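Local coordinates for cysteine desulfurase (Stenotrophomonas maltophilia, PDB 6WCI), which probably removes sulfur from L-cysteine to give L-alanine, using a pyridoxal 5'-phosphate cofactor, and passes the sulfur to a carrier, at residues 106-112 against 254-260; 370-376 against 417-421. All blocks are in the same frame, centred on the assembly; numbering follows the deposited sequence.

Contact 1. Residues 106-112 against 254-260; sequences SDLVLCS and GALWARR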
ATOM      1  N   SER B 106     -18.770  -4.755   4.678  1.00 36.16           N
ATOM      2  CA  SER B 106     -18.260  -6.107   4.886  1.00 40.64           C
ATOM      3  C   SER B 106     -17.771  -6.755   3.596  1.00 39.13           C
ATOM      4  O   SER B 106     -16.968  -7.694   3.650  1.00 35.44           O
ATOM      5  CB  SER B 106     -19.352  -6.972   5.521  1.00 47.51           C
ATOM      6  OG  SER B 106     -18.794  -7.995   6.318  1.00 59.87           O
ATOM      7  N   ASP B 107     -18.247  -6.292   2.438  1.00 35.37           N
ATOM      8  CA  ASP B 107     -17.848  -6.830   1.149  1.00 32.56           C
ATOM      9  C   ASP B 107     -16.834  -5.951   0.432  1.00 38.15           C
ATOM     10  O   ASP B 107     -16.621  -6.123  -0.773  1.00 35.94           O
ATOM     11  CB  ASP B 107     -19.071  -7.024   0.249  1.00 37.42           C
ATOM     12  CG  ASP B 107     -20.160  -7.860   0.902  1.00 48.21           C
ATOM     13  OD1 ASP B 107     -19.850  -8.655   1.824  1.00 48.93           O
ATOM     14  OD2 ASP B 107     -21.330  -7.724   0.482  1.00 47.65           O
ATOM     15  N   LEU B 108     -16.212  -5.013   1.135  1.00 35.63           N
ATOM     16  CA  LEU B 108     -15.308  -4.040   0.533  1.00 33.12           C
ATOM     17  C   LEU B 108     -13.915  -4.247   1.112  1.00 36.24           C
ATOM     18  O   LEU B 108     -13.681  -3.989   2.302  1.00 34.75           O
ATOM     19  CB  LEU B 108     -15.808  -2.619   0.784  1.00 27.88           C
ATOM     20  CG  LEU B 108     -15.167  -1.479   0.005  1.00 31.37           C
ATOM     21  CD1 LEU B 108     -15.421  -1.638  -1.499  1.00 29.36           C
ATOM     22  CD2 LEU B 108     -15.709  -0.153   0.515  1.00 30.85           C
ATOM     23  N   VAL B 109     -12.996  -4.702   0.272  1.00 31.94           N
ATOM     24  CA  VAL B 109     -11.618  -4.951   0.669  1.00 28.54           C
ATOM     25  C   VAL B 109     -10.789  -3.719   0.342  1.00 33.00           C
ATOM     26  O   VAL B 109     -10.774  -3.263  -0.805  1.00 29.03           O
ATOM     27  CB  VAL B 109     -11.064  -6.194  -0.048  1.00 35.86           C
ATOM     28  CG1 VAL B 109      -9.625  -6.460   0.376  1.00 36.73           C
ATOM     29  CG2 VAL B 109     -11.955  -7.415   0.224  1.00 31.34           C
ATOM     30  N   LEU B 110     -10.094  -3.180   1.347  1.00 29.81           N
ATOM     31  CA  LEU B 110      -9.254  -2.000   1.176  1.00 29.99           C
ATOM     32  C   LEU B 110      -7.840  -2.435   0.800  1.00 27.20           C
ATOM     33  O   LEU B 110      -7.294  -3.360   1.406  1.00 25.92           O
ATOM     34  CB  LEU B 110      -9.235  -1.167   2.462  1.00 31.69           C
ATOM     35  CG  LEU B 110     -10.604  -0.752   3.025  1.00 29.99           C
ATOM     36  CD1 LEU B 110     -10.480  -0.035   4.351  1.00 24.35           C
ATOM     37  CD2 LEU B 110     -11.349   0.136   2.022  1.00 30.95           C
ATOM     38  N   CYS B 111      -7.257  -1.779  -0.205  1.00 24.79           N
ATOM     39  CA  CYS B 111      -5.927  -2.140  -0.688  1.00 23.19           C
ATOM     40  C   CYS B 111      -5.258  -0.894  -1.282  1.00 29.20           C
ATOM     41  O   CYS B 111      -5.778   0.217  -1.181  1.00 29.71           O
ATOM     42  CB  CYS B 111      -6.033  -3.297  -1.684  1.00 28.81           C
ATOM     43  SG  CYS B 111      -7.151  -2.927  -3.058  1.00 37.89           S
ATOM     44  N   SER B 112      -4.092  -1.077  -1.901  1.00 27.13           N
ATOM     45  CA  SER B 112      -3.222   0.041  -2.245  1.00 26.68           C
ATOM     46  C   SER B 112      -3.554   0.691  -3.584  1.00 28.76           C
ATOM     47  O   SER B 112      -2.840   1.610  -3.990  1.00 26.40           O
ATOM     48  CB  SER B 112      -1.758  -0.410  -2.251  1.00 26.16           C
ATOM     49  OG  SER B 112      -1.557  -1.429  -3.205  1.00 39.29           O
ATOM     50  N   GLY B 254      -7.309   2.455  -2.285  1.00 29.82           N
ATOM     51  CA  GLY B 254      -8.148   1.842  -3.295  1.00 33.41           C
ATOM     52  C   GLY B 254      -8.959   0.729  -2.666  1.00 29.45           C
ATOM     53  O   GLY B 254      -8.868   0.466  -1.471  1.00 28.26           O
ATOM     54  N   ALA B 255      -9.778   0.084  -3.488  1.00 32.67           N
ATOM     55  CA  ALA B 255     -10.627  -0.933  -2.885  1.00 34.69           C
ATOM     56  C   ALA B 255     -11.071  -1.940  -3.928  1.00 33.57           C
ATOM     57  O   ALA B 255     -11.134  -1.640  -5.127  1.00 25.70           O
ATOM     58  CB  ALA B 255     -11.842  -0.309  -2.193  1.00 36.90           C
ATOM     59  N   LEU B 256     -11.389  -3.144  -3.449  1.00 27.24           N
ATOM     60  CA  LEU B 256     -12.038  -4.173  -4.260  1.00 30.90           C
ATOM     61  C   LEU B 256     -13.378  -4.518  -3.624  1.00 30.87           C
ATOM     62  O   LEU B 256     -13.423  -4.941  -2.467  1.00 32.77           O
ATOM     63  CB  LEU B 256     -11.165  -5.430  -4.368  1.00 29.13           C
ATOM     64  CG  LEU B 256     -11.796  -6.622  -5.086  1.00 30.70           C
ATOM     65  CD1 LEU B 256     -11.888  -6.361  -6.596  1.00 28.44           C
ATOM     66  CD2 LEU B 256     -11.073  -7.967  -4.794  1.00 28.67           C
ATOM     67  N   TRP B 257     -14.462  -4.313  -4.361  1.00 27.75           N
ATOM     68  CA  TRP B 257     -15.766  -4.840  -3.991  1.00 30.48           C
ATOM     69  C   TRP B 257     -15.984  -6.173  -4.695  1.00 35.86           C
ATOM     70  O   TRP B 257     -15.546  -6.368  -5.830  1.00 36.76           O
ATOM     71  CB  TRP B 257     -16.911  -3.884  -4.369  1.00 30.51           C
ATOM     72  CG  TRP B 257     -18.256  -4.521  -4.076  1.00 41.91           C
ATOM     73  CD1 TRP B 257     -18.937  -4.483  -2.892  1.00 40.97           C
ATOM     74  CD2 TRP B 257     -19.038  -5.349  -4.960  1.00 40.47           C
ATOM     75  NE1 TRP B 257     -20.103  -5.212  -2.987  1.00 40.87           N
ATOM     76  CE2 TRP B 257     -20.189  -5.749  -4.248  1.00 37.93           C
ATOM     77  CE3 TRP B 257     -18.874  -5.791  -6.281  1.00 39.15           C
ATOM     78  CZ2 TRP B 257     -21.169  -6.569  -4.811  1.00 44.43           C
ATOM     79  CZ3 TRP B 257     -19.853  -6.595  -6.842  1.00 43.48           C
ATOM     80  CH2 TRP B 257     -20.988  -6.976  -6.107  1.00 42.75           C
ATOM     81  N   ALA B 258     -16.677  -7.086  -4.018  1.00 39.61           N
ATOM     82  CA  ALA B 258     -16.989  -8.380  -4.609  1.00 42.37           C
ATOM     83  C   ALA B 258     -18.280  -8.906  -4.010  1.00 45.09           C
ATOM     84  O   ALA B 258     -18.636  -8.570  -2.878  1.00 41.56           O
ATOM     85  CB  ALA B 258     -15.861  -9.401  -4.380  1.00 39.94           C
ATOM     86  N   ARG B 259     -18.974  -9.745  -4.776  1.00 35.43           N
ATOM     87  CA  ARG B 259     -20.080 -10.495  -4.208  1.00 37.11           C
ATOM     88  C   ARG B 259     -19.591 -11.315  -3.020  1.00 35.93           C
ATOM     89  O   ARG B 259     -18.467 -11.824  -3.020  1.00 37.77           O
ATOM     90  CB  ARG B 259     -20.701 -11.402  -5.267  1.00 40.49           C
ATOM     91  CG  ARG B 259     -21.134 -10.633  -6.507  1.00 48.29           C
ATOM     92  CD  ARG B 259     -21.570 -11.581  -7.577  1.00 52.72           C
ATOM     93  NE  ARG B 259     -22.582 -12.500  -7.079  1.00 53.16           N
ATOM     94  CZ  ARG B 259     -23.888 -12.274  -7.160  1.00 62.82           C
ATOM     95  NH1 ARG B 259     -24.331 -11.149  -7.713  1.00 53.84           N
ATOM     96  NH2 ARG B 259     -24.752 -13.171  -6.692  1.00 69.03           N
ATOM     97  N   ARG B 260     -20.444 -11.426  -1.996  1.00 42.16           N
ATOM     98  CA  ARG B 260     -20.054 -12.114  -0.767  1.00 42.49           C
ATOM     99  C   ARG B 260     -19.686 -13.569  -1.031  1.00 44.56           C
ATOM    100  O   ARG B 260     -18.754 -14.104  -0.412  1.00 39.12           O
ATOM    101  CB  ARG B 260     -21.186 -12.042   0.261  1.00 45.52           C
ATOM    102  CG  ARG B 260     -20.827 -12.667   1.615  1.00 46.32           C
ATOM    103  CD  ARG B 260     -19.880 -11.743   2.335  1.00 51.31           C
ATOM    104  NE  ARG B 260     -19.212 -12.340   3.484  1.00 54.88           N
ATOM    105  CZ  ARG B 260     -18.301 -11.695   4.199  1.00 50.19           C
ATOM    106  NH1 ARG B 260     -17.976 -10.446   3.868  1.00 44.71           N
ATOM    107  NH2 ARG B 260     -17.715 -12.287   5.229  1.00 47.50           N
TER
HETATM  108  O   HOH W   1     -22.212  -5.520  -0.939  1.00 39.42           O
HETATM  109  O   HOH W   2     -21.960  -9.209  -1.804  1.00 47.50           O

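Contact 2. Residues 370-376 against 417-421; sequences LLDLEGV and ALTKV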
ATOM      1  N   LEU B 370       5.871  21.631 -24.611  1.00 63.67           N
ATOM      2  CA  LEU B 370       5.663  23.061 -24.789  1.00 69.39           C
ATOM      3  C   LEU B 370       4.434  23.565 -24.047  1.00 67.47           C
ATOM      4  O   LEU B 370       4.415  24.721 -23.609  1.00 64.08           O
ATOM      5  CB  LEU B 370       5.542  23.390 -26.280  1.00 68.24           C
ATOM      6  CG  LEU B 370       6.793  23.028 -27.073  1.00 69.67           C
ATOM      7  CD1 LEU B 370       6.561  23.211 -28.568  1.00 80.75           C
ATOM      8  CD2 LEU B 370       7.961  23.878 -26.596  1.00 69.57           C
ATOM      9  N   LEU B 371       3.389  22.742 -23.923  1.00 63.08           N
ATOM     10  CA  LEU B 371       2.228  23.186 -23.160  1.00 62.02           C
ATOM     11  C   LEU B 371       2.609  23.430 -21.705  1.00 66.74           C
ATOM     12  O   LEU B 371       2.157  24.407 -21.093  1.00 59.23           O
ATOM     13  CB  LEU B 371       1.089  22.173 -23.266  1.00 61.49           C
ATOM     14  CG  LEU B 371       0.261  22.199 -24.552  1.00 66.01           C
ATOM     15  CD1 LEU B 371      -0.748  21.067 -24.587  1.00 63.31           C
ATOM     16  CD2 LEU B 371      -0.432  23.551 -24.720  1.00 70.58           C
ATOM     17  N   ASP B 372       3.473  22.572 -21.148  1.00 62.67           N
ATOM     18  CA  ASP B 372       3.950  22.775 -19.782  1.00 56.78           C
ATOM     19  C   ASP B 372       4.656  24.114 -19.631  1.00 56.36           C
ATOM     20  O   ASP B 372       4.518  24.783 -18.600  1.00 59.87           O
ATOM     21  CB  ASP B 372       4.884  21.643 -19.368  1.00 57.17           C
ATOM     22  CG  ASP B 372       5.558  21.914 -18.037  1.00 58.64           C
ATOM     23  OD1 ASP B 372       4.875  21.824 -16.989  1.00 50.01           O
ATOM     24  OD2 ASP B 372       6.765  22.237 -18.046  1.00 58.38           O
ATOM     25  N   LEU B 373       5.416  24.530 -20.648  1.00 61.16           N
ATOM     26  CA  LEU B 373       6.074  25.833 -20.581  1.00 63.70           C
ATOM     27  C   LEU B 373       5.071  26.973 -20.532  1.00 60.30           C
ATOM     28  O   LEU B 373       5.426  28.084 -20.122  1.00 70.07           O
ATOM     29  CB  LEU B 373       7.024  26.013 -21.762  1.00 61.90           C
ATOM     30  CG  LEU B 373       8.234  25.075 -21.774  1.00 68.62           C
ATOM     31  CD1 LEU B 373       9.094  25.307 -23.007  1.00 69.13           C
ATOM     32  CD2 LEU B 373       9.056  25.237 -20.499  1.00 65.98           C
ATOM     33  N   GLU B 374       3.830  26.727 -20.938  1.00 64.13           N
ATOM     34  CA  GLU B 374       2.745  27.677 -20.752  1.00 61.30           C
ATOM     35  C   GLU B 374       2.000  27.458 -19.437  1.00 61.90           C
ATOM     36  O   GLU B 374       1.009  28.148 -19.172  1.00 61.60           O
ATOM     37  CB  GLU B 374       1.776  27.597 -21.935  1.00 63.42           C
ATOM     38  CG  GLU B 374       2.448  27.785 -23.299  1.00 70.23           C
ATOM     39  CD  GLU B 374       2.988  29.195 -23.505  1.00 72.58           C
ATOM     40  OE1 GLU B 374       2.172  30.141 -23.574  1.00 76.21           O
ATOM     41  OE2 GLU B 374       4.225  29.358 -23.591  1.00 71.10           O
ATOM     42  N   GLY B 375       2.461  26.531 -18.601  1.00 56.58           N
ATOM     43  CA  GLY B 375       1.792  26.211 -17.359  1.00 54.26           C
ATOM     44  C   GLY B 375       0.750  25.121 -17.458  1.00 58.32           C
ATOM     45  O   GLY B 375       0.177  24.740 -16.428  1.00 51.68           O
ATOM     46  N   VAL B 376       0.490  24.605 -18.657  1.00 55.27           N
ATOM     47  CA  VAL B 376      -0.542  23.601 -18.872  1.00 59.14           C
ATOM     48  C   VAL B 376       0.057  22.223 -18.640  1.00 53.38           C
ATOM     49  O   VAL B 376       1.064  21.860 -19.254  1.00 54.80           O
ATOM     50  CB  VAL B 376      -1.132  23.701 -20.290  1.00 59.93           C
ATOM     51  CG1 VAL B 376      -2.140  22.582 -20.496  1.00 57.27           C
ATOM     52  CG2 VAL B 376      -1.780  25.051 -20.515  1.00 59.25           C
ATOM     53  N   ALA B 417      -3.003  28.593 -25.402  1.00 71.50           N
ATOM     54  CA  ALA B 417      -1.686  27.974 -25.316  1.00 70.51           C
ATOM     55  C   ALA B 417      -1.492  26.936 -26.415  1.00 71.70           C
ATOM     56  O   ALA B 417      -0.387  26.789 -26.951  1.00 72.44           O
ATOM     57  CB  ALA B 417      -1.494  27.342 -23.937  1.00 67.33           C
ATOM     58  N   LEU B 418      -2.550  26.197 -26.755  1.00 76.01           N
ATOM     59  CA  LEU B 418      -2.452  25.227 -27.840  1.00 73.24           C
ATOM     60  C   LEU B 418      -2.165  25.928 -29.165  1.00 82.92           C
ATOM     61  O   LEU B 418      -1.290  25.506 -29.929  1.00 77.47           O
ATOM     62  CB  LEU B 418      -3.740  24.408 -27.930  1.00 73.03           C
ATOM     63  CG  LEU B 418      -3.759  23.341 -29.026  1.00 74.35           C
ATOM     64  CD1 LEU B 418      -2.577  22.401 -28.872  1.00 73.03           C
ATOM     65  CD2 LEU B 418      -5.076  22.573 -29.035  1.00 74.10           C
ATOM     66  N   THR B 419      -2.888  27.015 -29.443  1.00 78.04           N
ATOM     67  CA  THR B 419      -2.642  27.776 -30.666  1.00 83.65           C
ATOM     68  C   THR B 419      -1.226  28.340 -30.676  1.00 84.13           C
ATOM     69  O   THR B 419      -0.528  28.267 -31.691  1.00 83.34           O
ATOM     70  CB  THR B 419      -3.675  28.895 -30.806  1.00 82.64           C
ATOM     71  OG1 THR B 419      -4.997  28.339 -30.806  1.00 82.51           O
ATOM     72  CG2 THR B 419      -3.458  29.669 -32.097  1.00 85.95           C
ATOM     73  N   LYS B 420      -0.774  28.876 -29.539  1.00 79.45           N
ATOM     74  CA  LYS B 420       0.604  29.348 -29.433  1.00 82.92           C
ATOM     75  C   LYS B 420       1.593  28.222 -29.702  1.00 82.44           C
ATOM     76  O   LYS B 420       2.603  28.419 -30.390  1.00 80.52           O
ATOM     77  CB  LYS B 420       0.848  29.949 -28.047  1.00 77.18           C
ATOM     78  N   VAL B 421       1.311  27.030 -29.184  1.00 76.93           N
ATOM     79  CA  VAL B 421       2.262  25.929 -29.271  1.00 76.89           C
ATOM     80  C   VAL B 421       2.210  25.266 -30.638  1.00 78.43           C
ATOM     81  O   VAL B 421       3.248  24.892 -31.195  1.00 79.30           O
ATOM     82  CB  VAL B 421       1.995  24.927 -28.135  1.00 73.05           C
ATOM     83  CG1 VAL B 421       2.633  23.577 -28.441  1.00 72.57           C
ATOM     84  CG2 VAL B 421       2.515  25.490 -26.828  1.00 70.89           C
TER

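Contact 1. Residues 106-112 against 254-260
Three good backbone hydrogen bonds define this antiparallel pair. Val-109 and Leu-256 bond reciprocally, Val-109 N to Leu-256 O at 2.8 Å and Leu-256 N to Val-109 O at 2.7 Å, both with angles near 165°; Cys-111 N reaches Gly-254 O at 3.0 Å and 176°. The ladder frays toward Asp-107, whose O accepts only a weak bond from Ala-258 N (3.4 Å). Here side chains take over: Asp-107 OD1 forms a salt bridge with Arg-260 NH1 (3.3 Å), its hydrogen bond weak, while Asp-107 OD2 accepts from two waters at 2.8 Å. One of these accepts from Trp-257 NE1 (3.0 Å), the other, weakly, from Arg-260 N (2.7 Å), in the first turn of helix 260-265.

Outward from the backbone, the side chains of these two strands pack on either face of the sheet. On one, Leu-108 CD1 lies 3.9 Å from both Ala-255 CB and Trp-257 CB, and Leu-108 and Leu-110 pack on helix 81-101. On the other, Val-109 CB meets Leu-256 CB at 4.4 Å, and Leu-256 and Cys-111 face helix 114-126.

The strand axes approach to 4.5 Å at 154°. Strand 108-111 is thereby joined as the outermost strand to 254-258, the antiparallel member of an otherwise parallel seven-stranded sheet with order 1-7-6-5-4-2-3, as in the large domain of fold-type I PLP enzymes.

Contact 2. Residues 370-376 against 417-421
Apolar contacts hold the end of helix 364-373 against helix 408-422. Val-421 and Ala-417, one turn apart, both direct their CA-to-CB bonds at the partner. Val-421 CG1 approaches Leu-370 CB to 3.6 Å, and Val-421 CG2 lies 4.1 Å from Leu-371 CD2. Ala-417 CB is 4.0 Å from the same Leu-371 CD2 and also meets Val-376 CG2 at 4.1 Å. CA-CA distances of 6.3 Å (Leu-370 to Val-421) and 6.4 Å (Glu-374 to Ala-417) show that the backbones run close. Glu-374 contributes through its aliphatic part, its CB being 3.8 Å from Ala-417 CB and its CG 4.2 Å from Val-421 CG2.

No hydrogen bond crosses between the segments, though Gly-375 pairs through its backbone with Val-46 outside them. A Schellman motif ends the first helix: Gly-375 has phi 90°, Gly-375 N bonds Asp-372 O at 2.7 Å, and Val-376 N bonds Leu-371 O at 3.0 Å. This reversal sends the chain into strand 376-381 and brings Val-376 to Ala-417.

Asp-372, out of reach of 417-421, takes a hydrogen bond on OD1 from Ala-81 N of the second subunit, at the dimer interface. The contact joins two helices of the region containing the six-stranded mixed sheet, consistent with the smaller C-terminal domain of fold-type I PLP enzymes. With 299 Å² buried and no directional bond across, the chemistry implies that shape fit and exclusion of water join these helices.

Contact 1 and contact 2 lie on opposite sides of the chain's centre, their own centres 41 Å apart and their nearest atoms about 25 Å apart, so neither touches the other. They follow in series along the chain, contact 1 closing before contact 2 opens, and belong to different sheets: 106-112 and 254-260 lie in the seven-stranded sheet, whereas 370-376 leads into a strand of the six-stranded one. In sequence, Lys-246, modified by the pyridoxal phosphate cofactor, falls between strands 239-243 and 254-258, the latter in contact 1. Cys-384, found as S-hydroxycysteine, follows strand 376-381, which starts in contact 2.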